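Local coordinates for protein multisubunit Na+/H+ antiporter, D subunit (Anoxybacillus flavithermus, PDB 6Z16) that probably takes part in exchanging sodium ions for protons across the cell membrane, as an antiporter-like subunit of the multisubunit Mrp complex, at residues I56-V61 and I484-K489; A171-A176 and V210-V215; N294-I299 and M423-N428. All blocks are in the same frame, centred on the assembly; numbering follows the deposited sequence.

Contact 1 (I56-V61 and I484-K489); sequences IQTLNV and IEAVLK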
# COMPACT_ATOMS: atom_id res chain seq x y z
N ILE D 56 -37.07 -42.09 27.26
CA ILE D 56 -36.72 -40.76 27.72
C ILE D 56 -35.83 -40.07 26.68
O ILE D 56 -34.93 -40.68 26.10
CB ILE D 56 -36.04 -40.88 29.10
CG1 ILE D 56 -35.53 -39.54 29.63
CG2 ILE D 56 -35.01 -41.99 29.11
CD1 ILE D 56 -35.03 -39.65 31.04
N GLN D 57 -36.11 -38.79 26.43
CA GLN D 57 -35.50 -38.07 25.32
C GLN D 57 -34.30 -37.27 25.82
O GLN D 57 -34.45 -36.40 26.68
CB GLN D 57 -36.52 -37.15 24.65
CG GLN D 57 -37.68 -37.88 23.99
CD GLN D 57 -37.24 -38.79 22.87
OE1 GLN D 57 -37.29 -40.01 22.99
NE2 GLN D 57 -36.82 -38.19 21.76
N THR D 58 -33.12 -37.57 25.28
CA THR D 58 -31.90 -36.84 25.62
C THR D 58 -31.32 -36.22 24.37
O THR D 58 -31.22 -36.87 23.33
CB THR D 58 -30.86 -37.76 26.26
OG1 THR D 58 -30.50 -38.80 25.35
CG2 THR D 58 -31.39 -38.37 27.54
N LEU D 59 -30.92 -34.95 24.47
CA LEU D 59 -30.30 -34.26 23.35
C LEU D 59 -29.07 -33.50 23.83
O LEU D 59 -29.18 -32.61 24.68
CB LEU D 59 -31.26 -33.29 22.68
CG LEU D 59 -30.58 -32.62 21.49
CD1 LEU D 59 -30.16 -33.63 20.44
CD2 LEU D 59 -31.50 -31.65 20.88
N ASN D 60 -27.92 -33.85 23.27
CA ASN D 60 -26.73 -33.04 23.45
C ASN D 60 -26.86 -31.80 22.59
O ASN D 60 -27.29 -31.88 21.44
CB ASN D 60 -25.50 -33.84 23.03
CG ASN D 60 -25.39 -35.15 23.75
OD1 ASN D 60 -25.68 -35.24 24.94
ND2 ASN D 60 -24.99 -36.18 23.04
N VAL D 61 -26.51 -30.64 23.14
CA VAL D 61 -26.70 -29.38 22.42
C VAL D 61 -25.76 -29.32 21.22
O VAL D 61 -26.21 -29.40 20.07
CB VAL D 61 -26.53 -28.17 23.35
CG1 VAL D 61 -26.55 -26.90 22.56
CG2 VAL D 61 -27.66 -28.14 24.34
N ILE D 484 -29.42 -42.25 34.34
CA ILE D 484 -27.99 -42.13 34.11
C ILE D 484 -27.46 -43.10 33.08
O ILE D 484 -26.30 -42.99 32.67
CB ILE D 484 -27.15 -42.33 35.39
CG1 ILE D 484 -27.19 -43.78 35.85
CG2 ILE D 484 -27.65 -41.41 36.50
CD1 ILE D 484 -26.18 -44.11 36.91
N GLU D 485 -28.26 -44.08 32.64
CA GLU D 485 -27.90 -44.86 31.47
C GLU D 485 -28.57 -44.34 30.21
O GLU D 485 -28.26 -44.83 29.12
CB GLU D 485 -28.24 -46.34 31.67
CG GLU D 485 -27.37 -47.03 32.71
CD GLU D 485 -27.68 -48.51 32.86
OE1 GLU D 485 -28.61 -49.00 32.19
OE2 GLU D 485 -26.98 -49.18 33.64
N ALA D 486 -29.48 -43.38 30.33
CA ALA D 486 -30.00 -42.70 29.15
C ALA D 486 -29.07 -41.59 28.70
O ALA D 486 -28.86 -41.41 27.50
CB ALA D 486 -31.38 -42.13 29.44
N VAL D 487 -28.52 -40.83 29.64
CA VAL D 487 -27.65 -39.71 29.28
C VAL D 487 -26.25 -40.20 28.96
O VAL D 487 -25.76 -40.05 27.84
CB VAL D 487 -27.63 -38.67 30.41
CG1 VAL D 487 -26.77 -37.49 30.03
CG2 VAL D 487 -29.02 -38.25 30.76
N LEU D 488 -25.59 -40.81 29.94
CA LEU D 488 -24.23 -41.31 29.77
C LEU D 488 -24.28 -42.59 28.95
O LEU D 488 -24.34 -43.69 29.50
CB LEU D 488 -23.59 -41.56 31.13
CG LEU D 488 -23.38 -40.34 32.02
CD1 LEU D 488 -22.90 -40.77 33.39
CD2 LEU D 488 -22.39 -39.40 31.39
N LYS D 489 -24.25 -42.45 27.63
CA LYS D 489 -24.34 -43.59 26.73
C LYS D 489 -22.97 -44.23 26.52
O LYS D 489 -22.59 -44.53 25.39
CB LYS D 489 -24.93 -43.16 25.39
CG LYS D 489 -26.37 -42.70 25.48
CD LYS D 489 -26.88 -42.27 24.12
CE LYS D 489 -28.31 -41.78 24.21
NZ LYS D 489 -28.81 -41.32 22.88
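Thr58 and Ala486 meet where a short strand passes segment 484-489 near the C-terminus, and no aromatic ring takes part. The flat group touched across the contact is the main-chain carbonyl of Ala486. Both branches of Thr58 come near its oxygen. Thr58 OG1 is 3.8 Å from Ala486 O, and this approach is not a hydrogen bond. Thr58 CG2 is about equally close, at 4.0 Å from Ala486 O. The torsion of Thr58 sets this pose: OG1 sits between the backbone N and the carbonyl carbon (chi1 61°), and CG2 lies beside the backbone N. From there CG2 also reaches the valine, with Thr58 CG2 4.0 Å from Val487 CG2. Those two side chains cross at a slant.

Ile56 adds the apolar part. Its short branch does the touching, with Ile56 CG2 3.6 Å from Ala486 CB. Ile56 and Thr58 lie two residues apart, and both point toward segment 484-489. Leu488 is the centre of an inverse gamma turn. The Lys489 side chain, extended beyond CG, and that of Thr58 slide past each other in opposite directions. Lys489 CE lies 3.9 Å from Thr58 OG1. This lysine is poorly ordered, so its modelled position is uncertain. The contact is small, burying 181 Å² in all, and sits at the surface.

Strand 57-60 pairs antiparallel with strand 71-74, and the two form a beta hairpin. Val73 of the second strand touches Ile56, Thr58 and Val487, which ties segment 484-489 to both strands. Val487 also packs on Ala190 of helix 189-198. Leu59 points away from segment 484-489; it touches Leu6 of the same chain and packs on Pro92 of a neighbouring subunit.

Contact 2 (A171-A176 and V210-V215); sequences ALFVVA and VLFIIV
Phe173 and Phe212 belong to a buried, wholly apolar packing of two transmembrane helices, 153-183 and 203-219. The segments run nearly antiparallel, at 160°, with their axes 9.6 Å apart. Six side chains fill the interface.

The two phenylalanine rings meet obliquely, with planes at 62° and centroids 5.9 Å apart. Phe173 CE1 lies at the edge of the Phe212 ring, in its plane, 3.5 Å from Phe212 CE1. A face of the same Phe212 ring is covered by Ala176, whose CB is 3.9 Å from Phe212 CE1. Phe173 CG is anti to the backbone N (chi1 -169°), and the ring beyond it comes nearer the other helix than the direction of CB would suggest.

Val215 works with both its methyls. Val215 CG1 lies 3.6 Å from Phe173 CD1, and the two side chains cross at about a right angle. Val215 CG2 turns to the residue before, 3.9 Å from Leu172 CB. One helix turn further along helix 153-183, Ala176 takes up Leu211, with Ala176 CB 3.7 Å from Leu211 CD2. Replacing Phe173 by an alanine would probably leave a gap beside Val215 CG1 and the edge of the Phe212 ring, and could set the Phe212 ring freer to move.

Other helices surround the pair. Phe133 of helix 129-148 touches Phe173, and Leu274 of helix 268-292 touches Ile213. Val175 packs on Met747 and Ile214 on Leu624, both of a neighbouring subunit. A bound potassium ion lies about 9 Å from the side chain of Phe173, too far for direct coordination. Helix 203-219 ends before a loop and the short helix 229-234, consistent with the broken transmembrane helices of this antiporter family.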
# COMPACT_ATOMS: atom_id res chain seq x y z
N ALA D 171 -26.86 -15.85 44.96
CA ALA D 171 -25.49 -15.99 45.44
C ALA D 171 -25.29 -17.29 46.22
O ALA D 171 -24.24 -17.94 46.12
CB ALA D 171 -25.12 -14.79 46.31
N LEU D 172 -26.31 -17.71 46.98
CA LEU D 172 -26.22 -18.98 47.69
C LEU D 172 -26.22 -20.17 46.75
O LEU D 172 -25.56 -21.18 47.03
CB LEU D 172 -27.36 -19.08 48.70
CG LEU D 172 -27.24 -18.10 49.88
CD1 LEU D 172 -28.50 -18.09 50.71
CD2 LEU D 172 -26.05 -18.46 50.74
N PHE D 173 -26.93 -20.09 45.62
CA PHE D 173 -26.85 -21.19 44.67
C PHE D 173 -25.50 -21.23 43.98
O PHE D 173 -25.00 -22.32 43.66
CB PHE D 173 -27.98 -21.13 43.63
CG PHE D 173 -28.09 -22.37 42.80
CD1 PHE D 173 -28.54 -23.54 43.38
CD2 PHE D 173 -27.75 -22.39 41.47
CE1 PHE D 173 -28.65 -24.70 42.64
CE2 PHE D 173 -27.86 -23.55 40.73
CZ PHE D 173 -28.31 -24.70 41.31
N VAL D 174 -24.88 -20.06 43.77
CA VAL D 174 -23.52 -20.00 43.23
C VAL D 174 -22.54 -20.71 44.17
O VAL D 174 -21.72 -21.53 43.73
CB VAL D 174 -23.10 -18.54 42.98
CG1 VAL D 174 -21.63 -18.45 42.65
CG2 VAL D 174 -23.88 -17.96 41.86
N VAL D 175 -22.61 -20.41 45.47
CA VAL D 175 -21.65 -21.02 46.39
C VAL D 175 -21.92 -22.52 46.56
O VAL D 175 -20.99 -23.30 46.78
CB VAL D 175 -21.59 -20.27 47.74
CG1 VAL D 175 -21.33 -18.80 47.51
CG2 VAL D 175 -22.81 -20.48 48.58
N ALA D 176 -23.18 -22.95 46.40
CA ALA D 176 -23.48 -24.38 46.45
C ALA D 176 -22.90 -25.12 45.25
O ALA D 176 -22.34 -26.22 45.40
CB ALA D 176 -24.99 -24.59 46.54
N VAL D 210 -28.25 -30.17 52.30
CA VAL D 210 -28.98 -29.22 53.14
C VAL D 210 -28.89 -27.80 52.59
O VAL D 210 -29.87 -27.04 52.63
CB VAL D 210 -28.48 -29.33 54.60
CG1 VAL D 210 -29.09 -28.27 55.49
CG2 VAL D 210 -28.81 -30.68 55.16
N LEU D 211 -27.74 -27.45 51.99
CA LEU D 211 -27.62 -26.13 51.37
C LEU D 211 -28.52 -25.98 50.15
O LEU D 211 -29.11 -24.91 49.92
CB LEU D 211 -26.16 -25.86 51.01
CG LEU D 211 -25.80 -24.51 50.39
CD1 LEU D 211 -26.26 -23.37 51.26
CD2 LEU D 211 -24.31 -24.46 50.22
N PHE D 212 -28.67 -27.05 49.35
CA PHE D 212 -29.62 -27.01 48.24
C PHE D 212 -31.07 -26.93 48.72
O PHE D 212 -31.89 -26.30 48.05
CB PHE D 212 -29.48 -28.22 47.32
CG PHE D 212 -28.29 -28.18 46.42
CD1 PHE D 212 -28.21 -27.23 45.42
CD2 PHE D 212 -27.30 -29.14 46.51
CE1 PHE D 212 -27.13 -27.20 44.57
CE2 PHE D 212 -26.22 -29.12 45.66
CZ PHE D 212 -26.14 -28.14 44.69
N ILE D 213 -31.39 -27.57 49.85
CA ILE D 213 -32.70 -27.40 50.48
C ILE D 213 -32.95 -25.94 50.80
O ILE D 213 -34.02 -25.40 50.52
CB ILE D 213 -32.83 -28.26 51.75
CG1 ILE D 213 -32.81 -29.74 51.43
CG2 ILE D 213 -34.11 -27.95 52.49
CD1 ILE D 213 -32.69 -30.59 52.66
N ILE D 214 -31.94 -25.26 51.36
CA ILE D 214 -32.10 -23.86 51.75
C ILE D 214 -32.28 -22.97 50.51
O ILE D 214 -33.14 -22.08 50.50
CB ILE D 214 -30.91 -23.41 52.62
CG1 ILE D 214 -30.89 -24.22 53.91
CG2 ILE D 214 -31.01 -21.93 52.95
CD1 ILE D 214 -29.60 -24.14 54.66
N VAL D 215 -31.52 -23.25 49.44
CA VAL D 215 -31.63 -22.45 48.22
C VAL D 215 -32.99 -22.65 47.55
O VAL D 215 -33.72 -21.68 47.28
CB VAL D 215 -30.49 -22.80 47.24
CG1 VAL D 215 -30.73 -22.12 45.92
CG2 VAL D 215 -29.16 -22.37 47.81

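Contact 3 (N294-I299 and M423-N428); sequences NDMRYI and MKIFMN
Ile299 and Ile425 reach toward each other tip to tip. In each, CG1 is anti to the carbonyl carbon, with chi1 at -69° in Ile299 and -63° in Ile425. Both chains then run on extended to CD1. Ile299 CD1 lies 3.7 Å from Ile425 CG1. The two end methyls also touch, with Ile299 CD1 3.8 Å from Ile425 CD1. The other branch of Ile299 joins in, its CG2 3.9 Å from Ile425 CD1.

Lys424 lies beside this pair. Its chain is extended as far as CD and bends at chi3 (69°), which turns CE. Lys424 CE then comes 4.1 Å from Ile299 CD1, so the aliphatic part of the lysine adds to the apolar packing. The polar end is gripped elsewhere: Lys424 NZ is hydrogen-bonded to the carbonyl O of Tyr293, just past the end of helix 268-292. Asn294 crosses the lysine at about a right angle. Its ND2 is 4.0 Å from Lys424 NZ and 4.0 Å from Lys424 CD, a packing contact and not a bond. Met296 meets the other branch of Ile425, with Met296 SD 4.2 Å from Ile425 CG2. Ile425 is thus touched by both Met296 and Ile299.

Phe373 of helix 367-381 also packs on Ile425, and Arg602 of a neighbouring subunit packs on Asn294. The arrangement lies at the edge of the transmembrane bundle of an Mrp antiporter subunit. There the turn between helices 268-292 and 296-315 and the start of helix 296-315 pack on the late part of helix 405-429, with a buried lysine bound to a main-chain carbonyl in that turn.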
# COMPACT_ATOMS: atom_id res chain seq x y z
N ASN D 294 -59.08 -11.94 56.26
CA ASN D 294 -60.33 -11.63 55.58
C ASN D 294 -60.06 -10.89 54.28
O ASN D 294 -60.76 -9.94 53.92
CB ASN D 294 -61.26 -10.82 56.47
CG ASN D 294 -61.69 -11.58 57.70
OD1 ASN D 294 -61.38 -11.18 58.82
ND2 ASN D 294 -62.42 -12.67 57.50
N ASP D 295 -59.00 -11.29 53.57
CA ASP D 295 -58.56 -10.65 52.34
C ASP D 295 -58.27 -11.75 51.33
O ASP D 295 -57.55 -12.70 51.65
CB ASP D 295 -57.32 -9.80 52.60
CG ASP D 295 -57.03 -8.83 51.50
OD1 ASP D 295 -57.81 -8.80 50.54
OD2 ASP D 295 -56.03 -8.10 51.59
N MET D 296 -58.81 -11.62 50.11
CA MET D 296 -58.85 -12.74 49.16
C MET D 296 -57.47 -13.14 48.68
O MET D 296 -57.14 -14.34 48.63
CB MET D 296 -59.73 -12.38 47.96
CG MET D 296 -61.20 -12.26 48.26
SD MET D 296 -62.23 -12.05 46.79
CE MET D 296 -61.95 -10.33 46.41
N ARG D 297 -56.64 -12.15 48.33
CA ARG D 297 -55.30 -12.41 47.82
C ARG D 297 -54.44 -13.11 48.86
O ARG D 297 -53.74 -14.07 48.54
CB ARG D 297 -54.65 -11.11 47.35
CG ARG D 297 -55.27 -10.50 46.11
CD ARG D 297 -54.77 -9.09 45.85
NE ARG D 297 -53.42 -8.98 45.33
CZ ARG D 297 -53.13 -8.75 44.06
NH1 ARG D 297 -54.10 -8.59 43.17
NH2 ARG D 297 -51.87 -8.65 43.68
N TYR D 298 -54.53 -12.68 50.12
CA TYR D 298 -53.78 -13.34 51.19
C TYR D 298 -54.23 -14.77 51.42
O TYR D 298 -53.40 -15.63 51.73
CB TYR D 298 -53.90 -12.55 52.50
CG TYR D 298 -53.04 -11.33 52.55
CD1 TYR D 298 -51.66 -11.44 52.71
CD2 TYR D 298 -53.59 -10.07 52.48
CE1 TYR D 298 -50.87 -10.33 52.77
CE2 TYR D 298 -52.79 -8.94 52.54
CZ TYR D 298 -51.43 -9.08 52.69
OH TYR D 298 -50.63 -7.97 52.76
N ILE D 299 -55.53 -15.03 51.27
CA ILE D 299 -56.05 -16.39 51.42
C ILE D 299 -55.46 -17.30 50.35
O ILE D 299 -54.95 -18.39 50.66
CB ILE D 299 -57.59 -16.38 51.39
CG1 ILE D 299 -58.12 -15.70 52.64
CG2 ILE D 299 -58.14 -17.78 51.29
CD1 ILE D 299 -59.56 -15.30 52.56
N MET D 423 -64.22 -21.32 51.41
CA MET D 423 -65.66 -21.25 51.58
C MET D 423 -66.07 -20.06 52.43
O MET D 423 -67.21 -19.62 52.33
CB MET D 423 -66.16 -22.55 52.20
CG MET D 423 -67.64 -22.80 51.99
SD MET D 423 -67.99 -22.91 50.23
CE MET D 423 -67.10 -24.41 49.83
N LYS D 424 -65.16 -19.52 53.24
CA LYS D 424 -65.39 -18.23 53.87
C LYS D 424 -65.53 -17.14 52.83
O LYS D 424 -66.43 -16.29 52.94
CB LYS D 424 -64.24 -17.92 54.84
CG LYS D 424 -64.29 -16.56 55.47
CD LYS D 424 -63.16 -16.42 56.47
CE LYS D 424 -61.82 -16.38 55.76
NZ LYS D 424 -60.72 -16.16 56.72
N ILE D 425 -64.67 -17.18 51.80
CA ILE D 425 -64.82 -16.25 50.67
C ILE D 425 -66.19 -16.42 50.00
O ILE D 425 -66.91 -15.44 49.77
CB ILE D 425 -63.70 -16.43 49.63
CG1 ILE D 425 -62.34 -16.11 50.22
CG2 ILE D 425 -63.93 -15.52 48.45
CD1 ILE D 425 -61.21 -16.49 49.30
N PHE D 426 -66.57 -17.67 49.73
CA PHE D 426 -67.83 -17.94 49.02
C PHE D 426 -69.05 -17.54 49.85
O PHE D 426 -69.99 -16.93 49.32
CB PHE D 426 -67.92 -19.41 48.63
CG PHE D 426 -69.23 -19.78 47.98
CD1 PHE D 426 -69.51 -19.38 46.69
CD2 PHE D 426 -70.17 -20.53 48.66
CE1 PHE D 426 -70.71 -19.70 46.10
CE2 PHE D 426 -71.38 -20.85 48.07
CZ PHE D 426 -71.64 -20.44 46.79
N MET D 427 -69.08 -17.89 51.13
CA MET D 427 -70.26 -17.66 51.94
C MET D 427 -70.41 -16.21 52.36
O MET D 427 -71.54 -15.73 52.49
CB MET D 427 -70.24 -18.55 53.17
CG MET D 427 -70.42 -20.01 52.87
SD MET D 427 -70.41 -20.97 54.38
CE MET D 427 -71.98 -20.46 55.06
N ASN D 428 -69.32 -15.49 52.58
CA ASN D 428 -69.49 -14.09 52.95
C ASN D 428 -69.58 -13.18 51.73
O ASN D 428 -70.22 -12.13 51.81
CB ASN D 428 -68.35 -13.64 53.85
CG ASN D 428 -68.32 -14.38 55.16
OD1 ASN D 428 -67.39 -15.13 55.45
ND2 ASN D 428 -69.34 -14.17 55.98

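How the contacts relate
The three contacts share no helix or strand and do not touch. Contact 1 joins the hairpin strand 57-60 to segment 484-489 on the C-terminal helix 481-487, so it closes a loop that holds most of the chain. Contacts 2 and 3 are nested inside that loop, one after the other. Their centres are about 36 Å apart. Contact 1 lies about 26 Å from contact 2 and about 47 Å from contact 3, centre to centre, with contacts 1 and 3 on opposite sides of the chain's centre. Contacts 2 and 3 pack helices of the membrane bundle. Contact 1, at the surface, brings a strand early in the chain against the C-terminal residues.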